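Local coordinates for Exo-beta-1,3-glucanase (Streptomyces sp. SirexAA-E, PDB 4PEY), which hydrolyses laminarin and laminarioligosaccharides as an exo-beta-1,3-glucanase, releasing glucose and laminaribiose, at residues Y480-G491 against F512-H523. The protein carries 1 engineered substitution. Numbering follows the deposited sequence.
Sequences YKVDDSVTTHEG and FQAPVKPGVKFH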
loop_
_atom_site.group_PDB
_atom_site.type_symbol
_atom_site.label_atom_id
_atom_site.label_comp_id
_atom_site.label_asym_id
_atom_site.label_seq_id
_atom_site.Cartn_x
_atom_site.Cartn_y
_atom_site.Cartn_z
ATOM N N TYR A 480 -8.228 -14.432 -4.665
ATOM C CA TYR A 480 -7.699 -13.938 -5.927
ATOM C C TYR A 480 -8.246 -14.818 -7.039
ATOM O O TYR A 480 -7.874 -15.986 -7.158
ATOM C CB TYR A 480 -6.174 -13.949 -5.895
ATOM C CG TYR A 480 -5.439 -13.235 -7.014
ATOM C CD1 TYR A 480 -5.245 -13.848 -8.251
ATOM C CD2 TYR A 480 -4.857 -11.985 -6.802
ATOM C CE1 TYR A 480 -4.529 -13.212 -9.266
ATOM C CE2 TYR A 480 -4.148 -11.338 -7.800
ATOM C CZ TYR A 480 -3.969 -11.962 -9.028
ATOM O OH TYR A 480 -3.246 -11.329 -10.017
ATOM N N LYS A 481 -9.150 -14.246 -7.828
ATOM C CA LYS A 481 -9.834 -14.956 -8.894
ATOM C C LYS A 481 -9.496 -14.369 -10.253
ATOM O O LYS A 481 -9.692 -13.177 -10.483
ATOM C CB LYS A 481 -11.350 -14.906 -8.699
ATOM C CG LYS A 481 -12.117 -15.522 -9.869
ATOM C CD LYS A 481 -13.598 -15.261 -9.791
ATOM C CE LYS A 481 -14.331 -15.865 -10.990
ATOM N NZ LYS A 481 -14.343 -17.360 -10.987
ATOM N N VAL A 482 -8.992 -15.216 -11.145
ATOM C CA VAL A 482 -8.838 -14.869 -12.550
ATOM C C VAL A 482 -10.016 -15.480 -13.292
ATOM O O VAL A 482 -10.229 -16.695 -13.221
ATOM C CB VAL A 482 -7.503 -15.391 -13.117
ATOM C CG1 VAL A 482 -7.345 -15.020 -14.590
ATOM C CG2 VAL A 482 -6.336 -14.844 -12.289
ATOM N N ASP A 483 -10.791 -14.647 -13.983
ATOM C CA ASP A 483 -11.971 -15.139 -14.697
ATOM C C ASP A 483 -11.620 -16.249 -15.687
ATOM O O ASP A 483 -10.539 -16.237 -16.286
ATOM C CB ASP A 483 -12.670 -14.000 -15.438
ATOM C CG ASP A 483 -13.427 -13.075 -14.511
ATOM O OD1 ASP A 483 -13.472 -13.348 -13.287
ATOM O OD2 ASP A 483 -13.989 -12.082 -15.019
ATOM N N ASP A 484 -12.536 -17.200 -15.855
ATOM C CA ASP A 484 -12.309 -18.328 -16.758
ATOM C C ASP A 484 -12.040 -17.891 -18.199
ATOM O O ASP A 484 -11.341 -18.582 -18.937
ATOM C CB ASP A 484 -13.502 -19.288 -16.724
ATOM C CG ASP A 484 -13.611 -20.034 -15.408
ATOM O OD1 ASP A 484 -12.586 -20.124 -14.690
ATOM O OD2 ASP A 484 -14.712 -20.538 -15.095
ATOM N N SER A 485 -12.584 -16.743 -18.593
ATOM C CA SER A 485 -12.455 -16.261 -19.969
ATOM C C SER A 485 -11.069 -15.683 -20.277
ATOM O O SER A 485 -10.699 -15.527 -21.442
ATOM C CB SER A 485 -13.529 -15.208 -20.261
ATOM O OG SER A 485 -13.452 -14.132 -19.340
ATOM N N VAL A 486 -10.307 -15.367 -19.235
ATOM C CA VAL A 486 -8.970 -14.791 -19.404
ATOM C C VAL A 486 -7.999 -15.793 -20.045
ATOM O O VAL A 486 -8.039 -16.982 -19.726
ATOM C CB VAL A 486 -8.423 -14.311 -18.040
ATOM C CG1 VAL A 486 -6.948 -13.945 -18.121
ATOM C CG2 VAL A 486 -9.252 -13.137 -17.529
ATOM N N THR A 487 -7.127 -15.315 -20.937
ATOM C CA THR A 487 -6.180 -16.161 -21.658
ATOM C C THR A 487 -4.746 -16.051 -21.109
ATOM O O THR A 487 -3.973 -17.015 -21.131
ATOM C CB THR A 487 -6.185 -15.798 -23.161
ATOM O OG1 THR A 487 -7.512 -15.956 -23.674
ATOM C CG2 THR A 487 -5.233 -16.683 -23.952
ATOM N N THR A 488 -4.381 -14.858 -20.640
ATOM C CA THR A 488 -3.022 -14.595 -20.180
ATOM C C THR A 488 -3.027 -13.879 -18.833
ATOM O O THR A 488 -3.739 -12.893 -18.656
ATOM C CB THR A 488 -2.237 -13.748 -21.214
ATOM O OG1 THR A 488 -2.346 -14.351 -22.509
ATOM C CG2 THR A 488 -0.769 -13.646 -20.832
ATOM N N HIS A 489 -2.231 -14.381 -17.895
ATOM C CA HIS A 489 -2.113 -13.798 -16.563
ATOM C C HIS A 489 -0.872 -14.366 -15.908
ATOM O O HIS A 489 -0.508 -15.499 -16.177
ATOM C CB HIS A 489 -3.341 -14.108 -15.690
ATOM C CG HIS A 489 -3.387 -13.312 -14.420
ATOM N ND1 HIS A 489 -3.971 -12.066 -14.353
ATOM C CD2 HIS A 489 -2.907 -13.574 -13.182
ATOM C CE1 HIS A 489 -3.848 -11.591 -13.122
ATOM N NE2 HIS A 489 -3.213 -12.489 -12.389
ATOM N N GLU A 490 -0.223 -13.603 -15.040
ATOM C CA GLU A 490 0.896 -14.173 -14.300
ATOM C C GLU A 490 1.033 -13.527 -12.929
ATOM O O GLU A 490 0.961 -12.304 -12.793
ATOM C CB GLU A 490 2.195 -14.042 -15.108
ATOM C CG GLU A 490 3.304 -14.971 -14.639
ATOM C CD GLU A 490 4.396 -15.170 -15.679
ATOM O OE1 GLU A 490 4.442 -14.404 -16.673
ATOM O OE2 GLU A 490 5.218 -16.098 -15.491
ATOM N N GLY A 491 1.203 -14.362 -11.908
ATOM C CA GLY A 491 1.382 -13.879 -10.550
ATOM C C GLY A 491 2.540 -14.560 -9.847
ATOM O O GLY A 491 2.828 -15.736 -10.098
ATOM N N PHE A 512 -6.963 -19.276 -4.287
ATOM C CA PHE A 512 -6.807 -18.813 -5.664
ATOM C C PHE A 512 -7.688 -19.624 -6.599
ATOM O O PHE A 512 -7.879 -20.822 -6.390
ATOM C CB PHE A 512 -5.337 -18.915 -6.078
ATOM C CG PHE A 512 -4.419 -18.202 -5.138
ATOM C CD1 PHE A 512 -3.946 -18.831 -3.996
ATOM C CD2 PHE A 512 -4.078 -16.880 -5.363
ATOM C CE1 PHE A 512 -3.128 -18.157 -3.103
ATOM C CE2 PHE A 512 -3.261 -16.205 -4.481
ATOM C CZ PHE A 512 -2.787 -16.840 -3.345
ATOM N N GLN A 513 -8.226 -18.969 -7.624
ATOM C CA GLN A 513 -9.067 -19.636 -8.615
ATOM C C GLN A 513 -8.716 -19.072 -9.984
ATOM O O GLN A 513 -8.638 -17.849 -10.149
ATOM C CB GLN A 513 -10.567 -19.440 -8.315
ATOM C CG GLN A 513 -11.484 -20.171 -9.298
ATOM C CD GLN A 513 -12.961 -19.833 -9.125
ATOM O OE1 GLN A 513 -13.323 -18.783 -8.586
ATOM N NE2 GLN A 513 -13.820 -20.726 -9.595
ATOM N N ALA A 514 -8.480 -19.953 -10.957
ATOM C CA ALA A 514 -8.053 -19.519 -12.286
ATOM C C ALA A 514 -8.343 -20.594 -13.321
ATOM O O ALA A 514 -8.446 -21.771 -12.979
ATOM C CB ALA A 514 -6.553 -19.175 -12.289
ATOM N N PRO A 515 -8.484 -20.196 -14.593
ATOM C CA PRO A 515 -8.580 -21.234 -15.620
ATOM C C PRO A 515 -7.260 -21.986 -15.754
ATOM O O PRO A 515 -6.207 -21.452 -15.391
ATOM C CB PRO A 515 -8.905 -20.444 -16.890
ATOM C CG PRO A 515 -8.329 -19.078 -16.636
ATOM C CD PRO A 515 -8.563 -18.837 -15.163
ATOM N N VAL A 516 -7.326 -23.215 -16.250
ATOM C CA VAL A 516 -6.130 -23.991 -16.532
ATOM C C VAL A 516 -5.787 -23.827 -18.011
ATOM O O VAL A 516 -6.352 -24.506 -18.871
ATOM C CB VAL A 516 -6.319 -25.479 -16.167
ATOM C CG1 VAL A 516 -5.043 -26.248 -16.418
ATOM C CG2 VAL A 516 -6.728 -25.603 -14.705
ATOM N N LYS A 517 -4.879 -22.891 -18.282
ATOM C CA LYS A 517 -4.504 -22.478 -19.631
ATOM C C LYS A 517 -3.006 -22.187 -19.643
ATOM O O LYS A 517 -2.463 -21.715 -18.644
ATOM C CB LYS A 517 -5.286 -21.227 -20.077
ATOM C CG LYS A 517 -6.799 -21.404 -20.201
ATOM C CD LYS A 517 -7.477 -20.081 -20.583
ATOM C CE LYS A 517 -8.989 -20.232 -20.708
ATOM N NZ LYS A 517 -9.655 -18.957 -21.107
ATOM N N PRO A 518 -2.335 -22.457 -20.773
ATOM C CA PRO A 518 -0.879 -22.302 -20.864
ATOM C C PRO A 518 -0.389 -20.900 -20.516
ATOM O O PRO A 518 0.707 -20.760 -19.976
ATOM C CB PRO A 518 -0.582 -22.613 -22.338
ATOM C CG PRO A 518 -1.731 -23.426 -22.797
ATOM C CD PRO A 518 -2.918 -22.977 -22.023
ATOM N N GLY A 519 -1.193 -19.886 -20.814
ATOM C CA GLY A 519 -0.782 -18.509 -20.605
ATOM C C GLY A 519 -1.181 -17.926 -19.260
ATOM O O GLY A 519 -0.886 -16.764 -18.979
ATOM N N VAL A 520 -1.833 -18.735 -18.424
ATOM C CA VAL A 520 -2.245 -18.304 -17.090
ATOM C C VAL A 520 -1.367 -19.029 -16.078
ATOM O O VAL A 520 -1.526 -20.224 -15.854
ATOM C CB VAL A 520 -3.745 -18.593 -16.834
ATOM C CG1 VAL A 520 -4.126 -18.293 -15.385
ATOM C CG2 VAL A 520 -4.606 -17.791 -17.801
ATOM N N LYS A 521 -0.424 -18.305 -15.484
ATOM C CA LYS A 521 0.636 -18.936 -14.704
ATOM C C LYS A 521 0.804 -18.315 -13.333
ATOM O O LYS A 521 0.698 -17.095 -13.181
ATOM C CB LYS A 521 1.972 -18.853 -15.462
ATOM C CG LYS A 521 1.942 -19.537 -16.815
ATOM C CD LYS A 521 3.319 -19.652 -17.451
ATOM C CE LYS A 521 3.986 -18.315 -17.612
ATOM N NZ LYS A 521 5.251 -18.478 -18.387
ATOM N N PHE A 522 1.075 -19.158 -12.339
ATOM C CA PHE A 522 1.397 -18.674 -10.996
ATOM C C PHE A 522 2.682 -19.278 -10.469
ATOM O O PHE A 522 3.031 -20.425 -10.782
ATOM C CB PHE A 522 0.250 -18.959 -10.013
ATOM C CG PHE A 522 -0.978 -18.153 -10.291
ATOM C CD1 PHE A 522 -2.034 -18.701 -11.001
ATOM C CD2 PHE A 522 -1.062 -16.830 -9.882
ATOM C CE1 PHE A 522 -3.162 -17.946 -11.283
ATOM C CE2 PHE A 522 -2.184 -16.069 -10.164
ATOM C CZ PHE A 522 -3.240 -16.630 -10.853
ATOM N N HIS A 523 3.378 -18.486 -9.667
ATOM C CA HIS A 523 4.628 -18.902 -9.062
ATOM C C HIS A 523 4.589 -18.613 -7.581
ATOM O O HIS A 523 4.328 -17.481 -7.189
ATOM C CB HIS A 523 5.810 -18.172 -9.703
ATOM C CG HIS A 523 5.757 -18.143 -11.196
ATOM N ND1 HIS A 523 6.192 -19.195 -11.974
ATOM C CD2 HIS A 523 5.314 -17.193 -12.055
ATOM C CE1 HIS A 523 6.020 -18.893 -13.249
ATOM N NE2 HIS A 523 5.496 -17.682 -13.326
HETATM O O HOH W 1 -3.414 -19.316 -22.464
HETATM O O HOH W 2 5.641 -15.704 -18.827
#
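Tyr480 and Lys481 run parallel beside Phe512 and Gln513, with Gln513 N bonded to Tyr480 O (3.0 Å) and Val482 N to Gln513 O. After a loop in each segment, strands 489-491 and 520-523 pair at 3°, their axes 4.7 Å apart; His489 N to Gly519 O (2.9 Å) begins a second parallel run of bonds, its register shifted by one residue. Between the two pairings, Phe522 brings CZ within 3.9 Å of Val482 CG2, which lies in the phenyl plane. The same methyl sits over the centre of the His489 imidazole, whose NE2 hydrogen-bonds Tyr480 OH (2.6 Å) edge to edge. On the opposite sheet face, His523 NE2 donates to the anti lone pair of Glu490 OE2 (2.7 Å, N-H...O 165°). The extended Lys517 carries NZ to Asp484 O (2.8 Å), in the carbonyl plane, and to Val486 O (2.9 Å), where it stands above the Val486 carbonyl plane. A methionine in place of Lys517 would probably leave both carbonyls without this shared donor and the Asp483-Val486 turn less firmly held. Paired strands on two walls, with inward side chains packed between, are characteristic of successive coils of a right-handed parallel beta-helix, the fold of GH55 enzymes.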